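Local atomic coordinates of AgaA (Rhizobium radiobacter, PDB entry 6HLX), a protein that binds the opine agropinic acid in the periplasm as the substrate-binding component of an ABC transporter, allowing its import into the bacterium. Residues Q335-T338 against A339-I342; P358-A361 against S362-K366; T423-K426 against A427-V430. All coordinates share one frame; numbering follows the deposited sequence.

Interaction 1: residues Q335-T338 against A339-I342; sequences QQNT and AIAI. With G9Z (agropinic acid), chain E.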
ATOM      1  N   GLN A 335      -5.037  -7.074 -13.226  1.00 20.40           N
ATOM      2  CA  GLN A 335      -3.793  -7.799 -12.922  1.00 20.59           C
ATOM      3  C   GLN A 335      -3.631  -8.964 -13.908  1.00 22.30           C
ATOM      4  O   GLN A 335      -2.559  -9.145 -14.521  1.00 21.00           O
ATOM      5  CB  GLN A 335      -3.844  -8.330 -11.485  1.00 21.03           C
ATOM      6  CG  GLN A 335      -3.684  -7.260 -10.408  1.00 24.80           C
ATOM      7  CD  GLN A 335      -2.374  -7.400  -9.671  1.00 23.48           C
ATOM      8  OE1 GLN A 335      -1.656  -8.396  -9.780  1.00 22.77           O
ATOM      9  NE2 GLN A 335      -2.049  -6.392  -8.888  1.00 21.03           N
ATOM     10  N   GLN A 336      -4.727  -9.741 -14.098  1.00 20.91           N
ATOM     11  CA  GLN A 336      -4.682 -10.845 -15.065  1.00 21.33           C
ATOM     12  C   GLN A 336      -4.364 -10.332 -16.477  1.00 24.66           C
ATOM     13  O   GLN A 336      -3.500 -10.895 -17.150  1.00 26.05           O
ATOM     14  CB  GLN A 336      -6.011 -11.603 -15.079  1.00 22.66           C
ATOM     15  CG  GLN A 336      -6.079 -12.600 -16.247  1.00 26.20           C
ATOM     16  CD  GLN A 336      -7.250 -13.515 -16.101  1.00 36.90           C
ATOM     17  OE1 GLN A 336      -7.402 -14.169 -15.087  1.00 28.41           O
ATOM     18  NE2 GLN A 336      -8.088 -13.582 -17.112  1.00 38.13           N
ATOM     19  N   ASN A 337      -5.050  -9.268 -16.925  1.00 22.19           N
ATOM     20  CA  ASN A 337      -4.839  -8.750 -18.288  1.00 22.42           C
ATOM     21  C   ASN A 337      -3.476  -8.097 -18.454  1.00 24.76           C
ATOM     22  O   ASN A 337      -2.871  -8.218 -19.534  1.00 23.54           O
ATOM     23  CB  ASN A 337      -5.990  -7.838 -18.709  1.00 22.89           C
ATOM     24  CG  ASN A 337      -7.247  -8.631 -18.953  1.00 31.47           C
ATOM     25  OD1 ASN A 337      -7.217  -9.737 -19.508  1.00 29.52           O
ATOM     26  ND2 ASN A 337      -8.370  -8.095 -18.535  1.00 28.45           N
ATOM     27  N   THR A 338      -2.944  -7.474 -17.370  1.00 20.79           N
ATOM     28  CA  THR A 338      -1.576  -6.926 -17.442  1.00 20.60           C
ATOM     29  C   THR A 338      -0.623  -8.109 -17.630  1.00 23.56           C
ATOM     30  O   THR A 338       0.298  -8.037 -18.452  1.00 24.51           O
ATOM     31  CB  THR A 338      -1.236  -6.112 -16.173  1.00 23.39           C
ATOM     32  OG1 THR A 338      -2.046  -4.924 -16.159  1.00 22.66           O
ATOM     33  CG2 THR A 338       0.276  -5.730 -16.097  1.00 20.76           C
ATOM     34  N   ALA A 339      -0.839  -9.197 -16.869  1.00 19.63           N
ATOM     35  CA  ALA A 339       0.016 -10.395 -16.971  1.00 21.61           C
ATOM     36  C   ALA A 339      -0.016 -11.014 -18.373  1.00 25.36           C
ATOM     37  O   ALA A 339       1.042 -11.371 -18.916  1.00 23.78           O
ATOM     38  CB  ALA A 339      -0.374 -11.428 -15.917  1.00 22.69           C
ATOM     39  N   ILE A 340      -1.221 -11.108 -18.976  1.00 23.03           N
ATOM     40  CA  ILE A 340      -1.402 -11.640 -20.336  1.00 22.54           C
ATOM     41  C   ILE A 340      -0.639 -10.772 -21.354  1.00 27.43           C
ATOM     42  O   ILE A 340       0.081 -11.310 -22.203  1.00 27.87           O
ATOM     43  CB  ILE A 340      -2.908 -11.776 -20.686  1.00 24.96           C
ATOM     44  CG1 ILE A 340      -3.544 -12.935 -19.877  1.00 25.16           C
ATOM     45  CG2 ILE A 340      -3.129 -11.947 -22.208  1.00 25.90           C
ATOM     46  CD1 ILE A 340      -5.102 -12.954 -19.872  1.00 26.73           C
ATOM     47  N   ALA A 341      -0.753  -9.440 -21.224  1.00 25.09           N
ATOM     48  CA  ALA A 341      -0.043  -8.514 -22.120  1.00 26.31           C
ATOM     49  C   ALA A 341       1.475  -8.682 -21.984  1.00 29.12           C
ATOM     50  O   ALA A 341       2.168  -8.771 -23.003  1.00 28.80           O
ATOM     51  CB  ALA A 341      -0.452  -7.077 -21.824  1.00 26.74           C
ATOM     52  N   ILE A 342       1.984  -8.799 -20.735  1.00 23.89           N
ATOM     53  CA  ILE A 342       3.425  -8.995 -20.500  1.00 23.56           C
ATOM     54  C   ILE A 342       3.906 -10.300 -21.154  1.00 27.05           C
ATOM     55  O   ILE A 342       4.944 -10.312 -21.816  1.00 26.86           O
ATOM     56  CB  ILE A 342       3.766  -8.902 -18.983  1.00 25.70           C
ATOM     57  CG1 ILE A 342       3.562  -7.442 -18.502  1.00 24.84           C
ATOM     58  CG2 ILE A 342       5.219  -9.399 -18.684  1.00 27.17           C
ATOM     59  CD1 ILE A 342       3.555  -7.246 -16.997  1.00 26.32           C
TER
HETATM   60  OAM G9Z E 604      -4.471  -5.198  -2.425  1.00 19.83           O
HETATM   61  CAB G9Z E 604      -4.387  -5.210  -3.661  1.00 20.73           C
HETATM   62  CAC G9Z E 604      -5.296  -5.910  -4.481  1.00 21.35           C
HETATM   63  CB  G9Z E 604      -4.844  -5.646  -5.950  1.00 20.86           C
HETATM   64  CA  G9Z E 604      -3.522  -4.907  -5.830  1.00 19.50           C
HETATM   65  C   G9Z E 604      -3.526  -3.711  -6.617  1.00 21.29           C
HETATM   66  O   G9Z E 604      -4.019  -2.660  -6.123  1.00 20.70           O
HETATM   67  N   G9Z E 604      -3.366  -4.676  -4.356  1.00 18.24           N
HETATM   68  CAG G9Z E 604      -2.261  -3.845  -3.740  1.00 18.29           C
HETATM   69  CAH G9Z E 604      -0.973  -4.664  -3.641  1.00 20.27           C
HETATM   70  OAP G9Z E 604      -0.574  -4.968  -4.977  1.00 20.84           O
HETATM   71  CAI G9Z E 604       0.152  -3.912  -2.923  1.00 20.24           C
HETATM   72  OAQ G9Z E 604      -0.395  -3.245  -1.757  1.00 19.16           O
HETATM   73  CAJ G9Z E 604       1.268  -4.887  -2.417  1.00 19.85           C
HETATM   74  OAR G9Z E 604       2.295  -4.134  -1.746  1.00 20.34           O
HETATM   75  CAK G9Z E 604       1.895  -5.826  -3.475  1.00 19.14           C
HETATM   76  OAT G9Z E 604       2.679  -6.839  -2.815  1.00 20.09           O
HETATM   77  CAL G9Z E 604       2.715  -5.069  -4.530  1.00 19.08           C
HETATM   78  OAS G9Z E 604       3.158  -5.982  -5.559  1.00 20.39           O
HETATM   79  OXT G9Z E 604      -3.065  -3.776  -7.790  1.00 20.87           O
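Ala339 N donates to Gln335 O over 2.9 Å with an N-H...O angle of 160°, and the same i to i+4 bond recurs at Ile340 N to Gln336 O, Ala341 N to Asn337 O and Ile342 N to Thr338 O. This regular pattern identifies an uninterrupted alpha-helix, part of helix 333-347, which connects the parallel strands 322-327 and 351-356 of a beta-alpha-beta unit. The ligand is met through Gln335, where amide NE2 hydrogen-bonds to carboxylate oxygen OXT of agropinic acid at 3.0 Å, with a bent N-H...O angle of 146°. Gln335 CB already leaves the helix on the ligand's side, and the chain carries the amide on to the carboxylate. Thr338 OG1 lies beside its own backbone N (chi1 -68°) and bonds back to Phe334 O, a local way of satisfying a buried hydroxyl. Its methyl is thereby placed for packing: Thr338 CG2 comes within 3.7 Å of Ile342 CD1, the two side chains running side by side on a face that rests on helix 267-274 and strand 240-245. Ala339 adds its methyl to the buried side, against Val376 of strand 374-379. On the more exposed flank Ile340 lies alongside both Gln336 and Asn337. There its terminal CD1 is 3.8 Å from Gln336 CG and 3.9 Å from Asn337 OD1.

Interaction 2: residues P358-A361 against S362-K366; sequences PDWA and SRMAK. With G9Z (agropinic acid), chain E.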
ATOM      1  N   PRO A 358      -3.535 -17.176  -9.179  1.00 20.81           N
ATOM      2  CA  PRO A 358      -4.425 -17.614  -8.090  1.00 21.34           C
ATOM      3  C   PRO A 358      -5.267 -16.453  -7.573  1.00 23.80           C
ATOM      4  O   PRO A 358      -5.164 -15.335  -8.085  1.00 21.39           O
ATOM      5  CB  PRO A 358      -3.432 -18.064  -7.021  1.00 23.08           C
ATOM      6  CG  PRO A 358      -2.283 -17.099  -7.178  1.00 24.93           C
ATOM      7  CD  PRO A 358      -2.172 -16.884  -8.673  1.00 22.17           C
ATOM      8  N   ASP A 359      -6.058 -16.680  -6.520  1.00 20.94           N
ATOM      9  CA  ASP A 359      -6.832 -15.580  -5.937  1.00 20.56           C
ATOM     10  C   ASP A 359      -5.871 -14.609  -5.218  1.00 22.74           C
ATOM     11  O   ASP A 359      -4.676 -14.903  -5.116  1.00 21.57           O
ATOM     12  CB  ASP A 359      -7.947 -16.082  -5.023  1.00 21.77           C
ATOM     13  CG  ASP A 359      -7.538 -16.640  -3.661  1.00 30.79           C
ATOM     14  OD1 ASP A 359      -6.340 -16.727  -3.390  1.00 28.26           O
ATOM     15  OD2 ASP A 359      -8.429 -16.977  -2.869  1.00 35.28           O
ATOM     16  N   TRP A 360      -6.383 -13.474  -4.718  1.00 20.34           N
ATOM     17  CA  TRP A 360      -5.493 -12.471  -4.147  1.00 21.07           C
ATOM     18  C   TRP A 360      -4.720 -12.954  -2.929  1.00 23.26           C
ATOM     19  O   TRP A 360      -3.495 -12.762  -2.870  1.00 21.09           O
ATOM     20  CB  TRP A 360      -6.244 -11.149  -3.839  1.00 19.00           C
ATOM     21  CG  TRP A 360      -5.297 -10.125  -3.307  1.00 20.43           C
ATOM     22  CD1 TRP A 360      -5.163  -9.735  -2.009  1.00 23.45           C
ATOM     23  CD2 TRP A 360      -4.189  -9.561  -4.013  1.00 20.43           C
ATOM     24  NE1 TRP A 360      -4.111  -8.861  -1.884  1.00 23.17           N
ATOM     25  CE2 TRP A 360      -3.490  -8.738  -3.101  1.00 23.97           C
ATOM     26  CE3 TRP A 360      -3.763  -9.609  -5.349  1.00 22.07           C
ATOM     27  CZ2 TRP A 360      -2.365  -7.997  -3.477  1.00 23.43           C
ATOM     28  CZ3 TRP A 360      -2.649  -8.865  -5.723  1.00 23.30           C
ATOM     29  CH2 TRP A 360      -1.955  -8.089  -4.787  1.00 23.04           C
ATOM     30  N   ALA A 361      -5.416 -13.548  -1.953  1.00 19.39           N
ATOM     31  CA  ALA A 361      -4.753 -14.009  -0.720  1.00 20.37           C
ATOM     32  C   ALA A 361      -3.616 -15.012  -1.030  1.00 22.29           C
ATOM     33  O   ALA A 361      -2.541 -14.932  -0.414  1.00 21.16           O
ATOM     34  CB  ALA A 361      -5.772 -14.628   0.227  1.00 22.12           C
ATOM     35  N   SER A 362      -3.831 -15.912  -2.021  1.00 19.95           N
ATOM     36  CA  SER A 362      -2.778 -16.872  -2.385  1.00 19.87           C
ATOM     37  C   SER A 362      -1.601 -16.153  -3.033  1.00 23.15           C
ATOM     38  O   SER A 362      -0.466 -16.472  -2.711  1.00 22.19           O
ATOM     39  CB  SER A 362      -3.314 -17.959  -3.312  1.00 23.85           C
ATOM     40  OG  SER A 362      -4.358 -18.641  -2.628  1.00 27.07           O
ATOM     41  N   ARG A 363      -1.874 -15.157  -3.915  1.00 19.56           N
ATOM     42  CA  ARG A 363      -0.784 -14.377  -4.536  1.00 18.79           C
ATOM     43  C   ARG A 363       0.030 -13.674  -3.411  1.00 22.52           C
ATOM     44  O   ARG A 363       1.261 -13.712  -3.428  1.00 21.90           O
ATOM     45  CB  ARG A 363      -1.386 -13.325  -5.522  1.00 21.09           C
ATOM     46  CG  ARG A 363      -0.361 -12.391  -6.197  1.00 22.04           C
ATOM     47  CD  ARG A 363       0.024 -11.197  -5.325  1.00 20.98           C
ATOM     48  NE  ARG A 363       1.003 -10.363  -6.014  1.00 20.69           N
ATOM     49  CZ  ARG A 363       1.718  -9.388  -5.460  1.00 29.41           C
ATOM     50  NH1 ARG A 363       2.605  -8.717  -6.183  1.00 23.40           N
ATOM     51  NH2 ARG A 363       1.543  -9.067  -4.183  1.00 22.63           N
ATOM     52  N   MET A 364      -0.651 -13.020  -2.458  1.00 20.96           N
ATOM     53  CA  MET A 364       0.019 -12.287  -1.364  1.00 21.56           C
ATOM     54  C   MET A 364       0.861 -13.201  -0.490  1.00 25.24           C
ATOM     55  O   MET A 364       1.943 -12.778  -0.074  1.00 24.57           O
ATOM     56  CB  MET A 364      -0.991 -11.550  -0.448  1.00 24.73           C
ATOM     57  CG  MET A 364      -1.272 -10.145  -0.821  1.00 28.75           C
ATOM     58  SD  MET A 364       0.159  -9.099  -1.231  1.00 30.61           S
ATOM     59  CE  MET A 364       0.454  -8.230   0.209  1.00 28.86           C
ATOM     60  N   ALA A 365       0.371 -14.433  -0.177  1.00 22.25           N
ATOM     61  CA  ALA A 365       1.140 -15.381   0.642  1.00 23.28           C
ATOM     62  C   ALA A 365       2.442 -15.712  -0.092  1.00 26.97           C
ATOM     63  O   ALA A 365       3.496 -15.748   0.537  1.00 28.20           O
ATOM     64  CB  ALA A 365       0.349 -16.656   0.886  1.00 24.51           C
ATOM     65  N   LYS A 366       2.374 -15.931  -1.425  1.00 22.49           N
ATOM     66  CA  LYS A 366       3.592 -16.221  -2.194  1.00 22.14           C
ATOM     67  C   LYS A 366       4.504 -14.987  -2.259  1.00 26.01           C
ATOM     68  O   LYS A 366       5.718 -15.120  -2.098  1.00 26.83           O
ATOM     69  CB  LYS A 366       3.262 -16.699  -3.607  1.00 23.94           C
ATOM     70  CG  LYS A 366       2.597 -18.071  -3.668  1.00 26.54           C
ATOM     71  CD  LYS A 366       2.362 -18.483  -5.118  1.00 38.82           C
ATOM     72  CE  LYS A 366       2.649 -19.945  -5.351  1.00 59.84           C
ATOM     73  NZ  LYS A 366       2.609 -20.283  -6.799  1.00 73.39           N
TER
HETATM   74  OAM G9Z E 604      -4.471  -5.198  -2.425  1.00 19.83           O
HETATM   75  CAB G9Z E 604      -4.387  -5.210  -3.661  1.00 20.73           C
HETATM   76  CAC G9Z E 604      -5.296  -5.910  -4.481  1.00 21.35           C
HETATM   77  CB  G9Z E 604      -4.844  -5.646  -5.950  1.00 20.86           C
HETATM   78  CA  G9Z E 604      -3.522  -4.907  -5.830  1.00 19.50           C
HETATM   79  C   G9Z E 604      -3.526  -3.711  -6.617  1.00 21.29           C
HETATM   80  O   G9Z E 604      -4.019  -2.660  -6.123  1.00 20.70           O
HETATM   81  N   G9Z E 604      -3.366  -4.676  -4.356  1.00 18.24           N
HETATM   82  CAG G9Z E 604      -2.261  -3.845  -3.740  1.00 18.29           C
HETATM   83  CAH G9Z E 604      -0.973  -4.664  -3.641  1.00 20.27           C
HETATM   84  OAP G9Z E 604      -0.574  -4.968  -4.977  1.00 20.84           O
HETATM   85  CAI G9Z E 604       0.152  -3.912  -2.923  1.00 20.24           C
HETATM   86  OAQ G9Z E 604      -0.395  -3.245  -1.757  1.00 19.16           O
HETATM   87  CAJ G9Z E 604       1.268  -4.887  -2.417  1.00 19.85           C
HETATM   88  OAR G9Z E 604       2.295  -4.134  -1.746  1.00 20.34           O
HETATM   89  CAK G9Z E 604       1.895  -5.826  -3.475  1.00 19.14           C
HETATM   90  OAT G9Z E 604       2.679  -6.839  -2.815  1.00 20.09           O
HETATM   91  CAL G9Z E 604       2.715  -5.069  -4.530  1.00 19.08           C
HETATM   92  OAS G9Z E 604       3.158  -5.982  -5.559  1.00 20.39           O
HETATM   93  OXT G9Z E 604      -3.065  -3.776  -7.790  1.00 20.87           O
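Arg363 and Trp360 run side by side in the first turn of helix 360-369, and the arginine can be traced outward. Its CB lies 3.4 Å from Trp360 O. The chain then bends at chi2 (-83°), bringing CD obliquely to the indole, 3.6 Å from Trp360 CZ3. NE continues past the rim of the six-membered ring, and the guanidinium has Trp360 CH2 over one face, the two planes being only 10° apart. At the tip two nitrogens grip neighbouring hydroxyls of the sugar-like chain of agropinic acid: NH2 donates to OAT at 2.9 Å, nearly straight at 165°, and NH1 to OAS, more bent. NH1 is also held by Thr375 OG1, which probably helps to fix the rotation of the group.

Here the helix start forms one wall of the binding pocket of a family 5 solute-binding protein. CAC of the ligand's pyrrolidone ring lies over one face of the Trp360 ring, 3.6 Å above the plane and over its centre, and Trp360 NE1 is anchored to Pro21 O. Met364 makes a Met-aromatic contact, with SD 4.5 Å from the six-membered centroid and oblique to it, while its CB sits toward the rim of the face opposite the ligand. Asp359 is the N-cap: OD1 accepts from Ser362 N at 3.0 Å, nearly along the C-O axis, and from Ser362 OG at 2.9 Å on the syn side, out of the carboxylate plane, the two donors coming from opposite faces of it. Pro358 CB packs on Ser362 CB just outside this cap.

Interaction 3: residues T423-K426 against A427-V430; sequences TVDK and AERV. With EDO (1,2-ethanediol), chain B.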
ATOM      1  N   THR A 423      18.994  13.863   5.878  1.00 26.56           N
ATOM      2  CA  THR A 423      19.151  15.257   5.488  1.00 27.07           C
ATOM      3  C   THR A 423      17.832  15.948   5.664  1.00 30.32           C
ATOM      4  O   THR A 423      16.830  15.518   5.108  1.00 29.44           O
ATOM      5  CB  THR A 423      19.707  15.327   4.053  1.00 28.53           C
ATOM      6  OG1 THR A 423      20.962  14.654   4.036  1.00 27.58           O
ATOM      7  CG2 THR A 423      19.891  16.761   3.568  1.00 30.09           C
ATOM      8  N   VAL A 424      17.817  17.007   6.488  1.00 29.05           N
ATOM      9  CA  VAL A 424      16.579  17.710   6.778  1.00 28.69           C
ATOM     10  C   VAL A 424      16.258  18.701   5.663  1.00 32.79           C
ATOM     11  O   VAL A 424      15.131  18.697   5.191  1.00 33.33           O
ATOM     12  CB  VAL A 424      16.554  18.337   8.198  1.00 33.03           C
ATOM     13  CG1 VAL A 424      15.163  18.901   8.522  1.00 32.60           C
ATOM     14  CG2 VAL A 424      16.976  17.308   9.264  1.00 32.44           C
ATOM     15  N   ASP A 425      17.244  19.508   5.224  1.00 30.89           N
ATOM     16  CA  ASP A 425      17.081  20.506   4.157  1.00 31.25           C
ATOM     17  C   ASP A 425      16.689  19.903   2.804  1.00 33.73           C
ATOM     18  O   ASP A 425      17.506  19.212   2.190  1.00 31.63           O
ATOM     19  CB  ASP A 425      18.356  21.355   4.026  1.00 34.53           C
ATOM     20  CG  ASP A 425      18.313  22.477   3.001  1.00 48.91           C
ATOM     21  OD1 ASP A 425      17.217  22.752   2.458  1.00 48.58           O
ATOM     22  OD2 ASP A 425      19.376  23.081   2.742  1.00 57.36           O
ATOM     23  N   LYS A 426      15.460  20.205   2.319  1.00 31.15           N
ATOM     24  CA  LYS A 426      14.948  19.697   1.030  1.00 30.94           C
ATOM     25  C   LYS A 426      15.775  20.170  -0.193  1.00 35.08           C
ATOM     26  O   LYS A 426      15.830  19.451  -1.201  1.00 34.21           O
ATOM     27  CB  LYS A 426      13.452  19.979   0.854  1.00 34.21           C
ATOM     28  CG  LYS A 426      12.603  19.103   1.786  1.00 40.61           C
ATOM     29  CD  LYS A 426      11.242  18.710   1.227  1.00 47.14           C
ATOM     30  CE  LYS A 426      10.605  17.674   2.140  1.00 46.41           C
ATOM     31  NZ  LYS A 426       9.166  17.452   1.838  1.00 40.28           N
ATOM     32  N   ALA A 427      16.465  21.321  -0.099  1.00 32.18           N
ATOM     33  CA  ALA A 427      17.340  21.794  -1.197  1.00 32.30           C
ATOM     34  C   ALA A 427      18.545  20.836  -1.363  1.00 34.51           C
ATOM     35  O   ALA A 427      19.046  20.620  -2.481  1.00 33.17           O
ATOM     36  CB  ALA A 427      17.830  23.209  -0.908  1.00 34.29           C
ATOM     37  N   GLU A 428      18.988  20.228  -0.245  1.00 30.77           N
ATOM     38  CA  GLU A 428      20.086  19.252  -0.286  1.00 29.64           C
ATOM     39  C   GLU A 428      19.502  17.859  -0.578  1.00 29.36           C
ATOM     40  O   GLU A 428      20.085  17.085  -1.346  1.00 27.86           O
ATOM     41  CB  GLU A 428      20.875  19.254   1.040  1.00 31.45           C
ATOM     42  CG  GLU A 428      21.718  20.518   1.235  1.00 42.80           C
ATOM     43  CD  GLU A 428      22.621  20.871   0.062  1.00 70.62           C
ATOM     44  OE1 GLU A 428      23.439  20.011  -0.343  1.00 55.96           O
ATOM     45  OE2 GLU A 428      22.492  21.999  -0.470  1.00 70.50           O
ATOM     46  N   ARG A 429      18.328  17.563  -0.019  1.00 25.37           N
ATOM     47  CA  ARG A 429      17.708  16.248  -0.263  1.00 23.19           C
ATOM     48  C   ARG A 429      17.432  16.028  -1.754  1.00 25.94           C
ATOM     49  O   ARG A 429      17.625  14.922  -2.241  1.00 26.10           O
ATOM     50  CB  ARG A 429      16.378  16.094   0.511  1.00 24.07           C
ATOM     51  CG  ARG A 429      16.512  15.943   2.007  1.00 27.55           C
ATOM     52  CD  ARG A 429      15.149  15.643   2.634  1.00 26.40           C
ATOM     53  NE  ARG A 429      14.831  14.219   2.541  1.00 23.33           N
ATOM     54  CZ  ARG A 429      13.621  13.706   2.736  1.00 30.41           C
ATOM     55  NH1 ARG A 429      13.429  12.388   2.663  1.00 23.36           N
ATOM     56  NH2 ARG A 429      12.593  14.500   3.030  1.00 25.33           N
ATOM     57  N   VAL A 430      17.029  17.073  -2.483  1.00 25.94           N
ATOM     58  CA  VAL A 430      16.676  16.895  -3.890  1.00 28.02           C
ATOM     59  C   VAL A 430      17.900  16.432  -4.738  1.00 31.38           C
ATOM     60  O   VAL A 430      17.725  15.557  -5.593  1.00 30.86           O
ATOM     61  CB  VAL A 430      15.900  18.098  -4.487  1.00 34.03           C
ATOM     62  CG1 VAL A 430      16.799  19.259  -4.843  1.00 34.00           C
ATOM     63  CG2 VAL A 430      15.036  17.662  -5.678  1.00 34.34           C
TER
HETATM   64  C1  EDO B 629      20.320  18.304   8.019  1.00 49.17           C
HETATM   65  O1  EDO B 629      21.255  17.280   8.245  1.00 52.42           O
HETATM   66  C2  EDO B 629      20.707  19.091   6.761  1.00 47.53           C
HETATM   67  O2  EDO B 629      19.721  20.060   6.567  1.00 43.85           O
HETATM   68  O   HOH W   1      12.892  16.924   4.829  1.00 32.80           O
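Asp425 O accepts from Arg429 N at 2.9 Å and more weakly from Glu428 N, while Lys426 O takes Val430 N at 3.0 Å, so helical bonding begins at the carbonyl of Asp425, with Lys426 the first helical residue. The carboxylate of Asp425 supports this start: its CG stands anti to the backbone N (chi1 -177°), and OD1 receives Ala427 N at 3.0 Å from well above the carboxylate plane, 61° out of it. Asp425 N donates to O2 of an ethanediol, probably from the crystallisation liquor. Thr423 CG2 lies 3.8 Å from Arg429 CG and 3.7 Å from Glu428 CB, and Arg429 CD passes by Thr423 O at 3.0 Å. Beyond these atoms the arginine bends at chi3 (83°) to reach Asp385 in a salt bridge and Gly420 O through NE. A water joins Val424 O to Arg429 NH2, the second bond being weak. Lys426 runs alongside Arg429, CE being 3.8 Å from NH2, but its NZ pairs with a sulfonate of MES, probably also from the liquor. The arrangement is an Asp N-cap opening helix 426-443, in the short loop between helix 411-422 and that helix at the protein surface.

All three interactions are local, each within one continuous run of residues, so none closes a long loop; they follow one another in series and neither nest nor cross. Interaction 1 lies on helix 333-347, after strand 322-327; the chain then passes through strand 351-356 and enters helix 360-369 at interaction 2. These two meet at the ligand, which both touch, and pack directly, Gln335 NE2 being 4.1 Å from Trp360 CZ3, although their centres are 16 Å apart. Interaction 3, at the junction of helices 411-422 and 426-443, is remote: its nearest atoms are about 27 Å from interaction 1 and about 24 Å from interaction 2.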